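Local structure of interleukin-1beta (Gallus gallus, 2WRY) at residues D99-S102 / V103-R107; C80-G84 / T85-L89. The protein probably acts as a secreted inflammatory cytokine that binds the interleukin-1 receptor, this chain being the C-terminal beta-trefoil part of a longer protein. All coordinates share one frame; numbering follows the deposited sequence.

Interaction 1: D99-S102 / V103-R107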
loop_
_atom_site.group_PDB
_atom_site.type_symbol
_atom_site.label_atom_id
_atom_site.label_comp_id
_atom_site.label_asym_id
_atom_site.label_seq_id
_atom_site.Cartn_x
_atom_site.Cartn_y
_atom_site.Cartn_z
ATOM N N ASP A 99 -13.118 12.858 2.887
ATOM C CA ASP A 99 -14.056 12.377 1.879
ATOM C C ASP A 99 -13.362 11.944 0.611
ATOM O O ASP A 99 -12.527 12.661 0.052
ATOM C CB ASP A 99 -15.073 13.468 1.530
ATOM C CG ASP A 99 -15.977 13.812 2.690
ATOM O OD1 ASP A 99 -16.742 12.939 3.153
ATOM O OD2 ASP A 99 -15.921 14.978 3.132
ATOM N N ILE A 100 -13.737 10.754 0.142
ATOM C CA ILE A 100 -13.286 10.258 -1.159
ATOM C C ILE A 100 -14.542 10.136 -1.979
ATOM O O ILE A 100 -15.303 9.180 -1.804
ATOM C CB ILE A 100 -12.648 8.861 -1.075
ATOM C CG1 ILE A 100 -11.481 8.830 -0.098
ATOM C CG2 ILE A 100 -12.238 8.429 -2.479
ATOM C CD1 ILE A 100 -10.331 9.685 -0.472
ATOM N N ASP A 101 -14.770 11.115 -2.848
ATOM C CA ASP A 101 -16.072 11.274 -3.476
ATOM C C ASP A 101 -15.963 11.596 -4.956
ATOM O O ASP A 101 -16.881 12.181 -5.548
ATOM C CB ASP A 101 -16.915 12.329 -2.728
ATOM C CG ASP A 101 -16.241 13.700 -2.656
ATOM O OD1 ASP A 101 -15.087 13.881 -3.137
ATOM O OD2 ASP A 101 -16.888 14.626 -2.107
ATOM N N SER A 102 -14.843 11.188 -5.549
ATOM C CA SER A 102 -14.627 11.317 -6.988
ATOM C C SER A 102 -13.767 10.163 -7.521
ATOM O O SER A 102 -12.980 9.558 -6.769
ATOM C CB SER A 102 -13.926 12.636 -7.299
ATOM O OG SER A 102 -12.601 12.642 -6.769
ATOM N N VAL A 103 -13.883 9.879 -8.818
ATOM C CA VAL A 103 -13.018 8.872 -9.439
ATOM C C VAL A 103 -11.558 9.249 -9.200
ATOM O O VAL A 103 -10.725 8.396 -8.892
ATOM C CB VAL A 103 -13.344 8.686 -10.966
ATOM C CG1 VAL A 103 -12.366 7.725 -11.628
ATOM C CG2 VAL A 103 -14.763 8.176 -11.135
ATOM N N GLU A 104 -11.271 10.542 -9.298
ATOM C CA GLU A 104 -9.910 11.071 -9.092
ATOM C C GLU A 104 -9.363 10.692 -7.720
ATOM O O GLU A 104 -8.255 10.191 -7.625
ATOM C CB GLU A 104 -9.874 12.594 -9.247
ATOM C CG GLU A 104 -8.489 13.137 -9.517
ATOM C CD GLU A 104 -8.245 14.523 -8.909
ATOM O OE1 GLU A 104 -9.168 15.094 -8.263
ATOM O OE2 GLU A 104 -7.111 15.049 -9.087
ATOM N N LEU A 105 -10.147 10.948 -6.670
ATOM C CA LEU A 105 -9.684 10.681 -5.288
ATOM C C LEU A 105 -9.662 9.193 -4.973
ATOM O O LEU A 105 -8.983 8.772 -4.047
ATOM C CB LEU A 105 -10.565 11.403 -4.275
ATOM C CG LEU A 105 -10.327 12.910 -4.224
ATOM C CD1 LEU A 105 -11.464 13.526 -3.423
ATOM C CD2 LEU A 105 -8.958 13.192 -3.607
ATOM N N THR A 106 -10.408 8.401 -5.736
ATOM C CA THR A 106 -10.387 6.944 -5.526
ATOM C C THR A 106 -8.985 6.340 -5.739
ATOM O O THR A 106 -8.715 5.228 -5.247
ATOM C CB THR A 106 -11.483 6.244 -6.351
ATOM O OG1 THR A 106 -12.760 6.724 -5.898
ATOM C CG2 THR A 106 -11.434 4.735 -6.165
ATOM N N ARG A 107 -8.076 7.082 -6.387
ATOM C CA ARG A 107 -6.671 6.652 -6.542
ATOM C C ARG A 107 -6.009 6.302 -5.207
ATOM O O ARG A 107 -5.072 5.480 -5.170
ATOM C CB ARG A 107 -5.831 7.721 -7.283
ATOM C CG ARG A 107 -5.511 8.981 -6.474
ATOM C CD ARG A 107 -4.838 9.978 -7.378
ATOM N NE ARG A 107 -4.327 11.174 -6.707
ATOM C CZ ARG A 107 -5.040 12.280 -6.522
ATOM N NH1 ARG A 107 -6.325 12.314 -6.869
ATOM N NH2 ARG A 107 -4.492 13.336 -5.930
HETATM O O HOH W 1 -11.862 15.218 -6.523
#
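Beyond strand 99-100 and the short link Asp101-Ser102, the backbone turns through five residues of helical phi and psi, bringing Leu105 and Thr106 back over Ser102. The carbonyl of Ser102 is held twice by one residue: Thr106 N donates to Ser102 O over 3.0 Å, tilted slightly from the carbonyl plane, while Thr106 OG1, also 3.0 Å from Ser102 O, comes from above that plane. Threonine suits the place because its OG1 sits beside its own backbone N (chi1 -62°), so amide and hydroxyl can converge on a single acceptor. The serine hydroxyl works in the opposite sense. Its OG, tucked between backbone N and carbonyl carbon (chi1 66°), accepts from Leu105 N at 3.0 Å with an N-H...O angle of 159°. Side-chain oxygen to the NH three residues on, together with carbonyl to the NH four residues on, makes an ST motif, here in the connection from strand 99-100 to strand 110-115 of the beta-trefoil. A water hydrogen-bonded to Ser102 OG at 2.7 Å donates to Glu104 OE1, linking the two side chains. Replacing Ser102 by an alanine takes away the hydroxyl, which would probably leave Leu105 N without its acceptor and break the water link to Glu104, with the turn held through the Ser102 carbonyl. Leucine adds the apolar filling: Ile100 CG2 meets Leu105 CB at 3.9 Å, the two side chains crossing at a slant, whereas Asp101 runs alongside Leu105 with OD1 3.7 Å from Leu105 CD1. Buried Ile100 also packs on Phe4 and Ile109. Farther round the turn, Arg107 NH1 lies 3.0 Å from Glu104 O, which it approaches from above the carbonyl plane although that oxygen lies close to the guanidinium plane.

Interaction 2: C80-G84 / T85-L89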
loop_
_atom_site.group_PDB
_atom_site.type_symbol
_atom_site.label_atom_id
_atom_site.label_comp_id
_atom_site.label_asym_id
_atom_site.label_seq_id
_atom_site.Cartn_x
_atom_site.Cartn_y
_atom_site.Cartn_z
ATOM N N CYS A 80 -2.697 4.870 -6.862
ATOM C CA CYS A 80 -2.495 4.198 -8.146
ATOM C C CYS A 80 -2.981 5.099 -9.245
ATOM O O CYS A 80 -4.114 5.585 -9.204
ATOM C CB CYS A 80 -3.301 2.913 -8.167
ATOM S SG CYS A 80 -2.706 1.793 -6.951
ATOM N N VAL A 81 -2.131 5.299 -10.243
ATOM C CA VAL A 81 -2.469 6.202 -11.344
ATOM C C VAL A 81 -1.914 5.659 -12.637
ATOM O O VAL A 81 -0.976 4.841 -12.628
ATOM C CB VAL A 81 -1.912 7.632 -11.119
ATOM C CG1 VAL A 81 -2.489 8.277 -9.848
ATOM C CG2 VAL A 81 -0.392 7.658 -11.118
ATOM N N MET A 82 -2.480 6.127 -13.760
ATOM C CA MET A 82 -1.909 5.775 -15.049
ATOM C C MET A 82 -0.674 6.635 -15.301
ATOM O O MET A 82 -0.710 7.873 -15.129
ATOM C CB MET A 82 -2.911 6.050 -16.170
ATOM C CG MET A 82 -2.487 5.417 -17.462
ATOM S SD MET A 82 -2.722 3.649 -17.424
ATOM C CE MET A 82 -4.493 3.465 -17.685
ATOM N N SER A 83 0.390 5.982 -15.730
ATOM C CA SER A 83 1.599 6.658 -16.187
ATOM C C SER A 83 1.963 6.080 -17.543
ATOM O O SER A 83 2.272 4.888 -17.687
ATOM C CB SER A 83 2.757 6.465 -15.197
ATOM O OG SER A 83 3.912 7.184 -15.646
ATOM N N GLY A 84 1.913 6.948 -18.543
ATOM C CA GLY A 84 1.953 6.524 -19.897
ATOM C C GLY A 84 0.627 5.822 -20.097
ATOM O O GLY A 84 -0.484 6.431 -19.974
ATOM N N THR A 85 0.771 4.549 -20.420
ATOM C CA THR A 85 -0.342 3.621 -20.607
ATOM C C THR A 85 -0.294 2.474 -19.588
ATOM O O THR A 85 -0.907 1.430 -19.805
ATOM C CB THR A 85 -0.326 2.999 -22.029
ATOM O OG1 THR A 85 0.899 2.257 -22.194
ATOM C CG2 THR A 85 -0.484 4.102 -23.137
ATOM N N GLU A 86 0.407 2.667 -18.472
ATOM C CA GLU A 86 0.551 1.572 -17.496
ATOM C C GLU A 86 0.119 2.008 -16.095
ATOM O O GLU A 86 0.513 3.084 -15.629
ATOM C CB GLU A 86 2.003 1.126 -17.459
ATOM C CG GLU A 86 2.399 0.274 -18.665
ATOM C CD GLU A 86 3.885 -0.053 -18.684
ATOM O OE1 GLU A 86 4.679 0.731 -18.109
ATOM O OE2 GLU A 86 4.256 -1.097 -19.270
ATOM N N PRO A 87 -0.691 1.176 -15.409
ATOM C CA PRO A 87 -1.025 1.446 -14.008
ATOM C C PRO A 87 0.254 1.444 -13.181
ATOM O O PRO A 87 1.138 0.571 -13.380
ATOM C CB PRO A 87 -1.911 0.243 -13.628
ATOM C CG PRO A 87 -2.512 -0.184 -14.971
ATOM C CD PRO A 87 -1.358 -0.048 -15.895
ATOM N N THR A 88 0.356 2.428 -12.283
ATOM C CA THR A 88 1.586 2.680 -11.544
ATOM C C THR A 88 1.248 3.034 -10.110
ATOM O O THR A 88 0.274 3.744 -9.856
ATOM C CB THR A 88 2.349 3.860 -12.208
ATOM O OG1 THR A 88 2.638 3.500 -13.570
ATOM C CG2 THR A 88 3.643 4.169 -11.486
ATOM N N LEU A 89 2.048 2.516 -9.178
ATOM C CA LEU A 89 1.964 2.948 -7.792
ATOM C C LEU A 89 2.825 4.191 -7.628
ATOM O O LEU A 89 4.013 4.227 -8.032
ATOM C CB LEU A 89 2.513 1.824 -6.901
ATOM C CG LEU A 89 2.407 2.096 -5.394
ATOM C CD1 LEU A 89 0.938 2.111 -4.949
ATOM C CD2 LEU A 89 3.173 0.994 -4.655
#
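The carbonyl plane of Glu86 is approached on its two opposite faces: Ser83 N comes to Glu86 O from one side at 2.9 Å, and Thr88 OG1 from the other at 3.0 Å. The threonine reaches back two residues because its OG1 stands beside its own backbone N (chi1 -59°), and the same oxygen rests 3.4 Å from Ser83 CB across the hairpin. Glu86 N in turn donates to Ser83 O from well above that carbonyl's plane. These reciprocal bonds close a type II' beta turn joining strands 76-83 and 86-93. Gly84 suits its second position, where phi is positive (69°) and a beta carbon would clash with Thr85 N. Further along, Val81 and Thr88 exchange a second pair of backbone bonds, Val81 N to Thr88 O at 2.9 Å and Thr88 N to Val81 O at 2.8 Å. Pro87, which has no NH to give, falls opposite Met82 in a non-hydrogen-bonded pair, so the ladder loses nothing by it. Met82, bent at chi2 and chi3, curls its sulfur back against the turn, with SD 3.4 Å from Glu86 N. On the same face as Met82 and Pro87, Cys80 SG meets Leu89 CD1 at 4.2 Å. Phe110 also packs against Cys80 and Leu89, and Phe128 and Ile145 against Cys80 and Pro87. The chemistry implies a hairpin held through its length by backbone bonds, with the Thr88 hydroxyl adding a side-chain bond near the tip and the face of Cys80, Met82, Pro87 and Leu89 carrying the apolar contacts.

In the fold
Interaction 2 closes the hairpin of strands 76-83 and 86-93 before the chain reaches strand 99-100 and interaction 1. Both lie near the surface, their centres about 16 Å apart, yet they meet at Arg107. Cys80 N, turned away from its hairpin partner in a non-hydrogen-bonded pair, probably bonds to Arg107 O at 3.0 Å. Beside this, Arg107 CD packs on Val81 CG1 at 3.8 Å. The guanidinium group adds a charged tie, since Arg107 NE forms a salt bridge with Glu92, farther along the hairpin's second strand. One arginine therefore joins the 103-107 turn to both hairpin strands, whose residues belong to the same antiparallel sheet as strand 99-100.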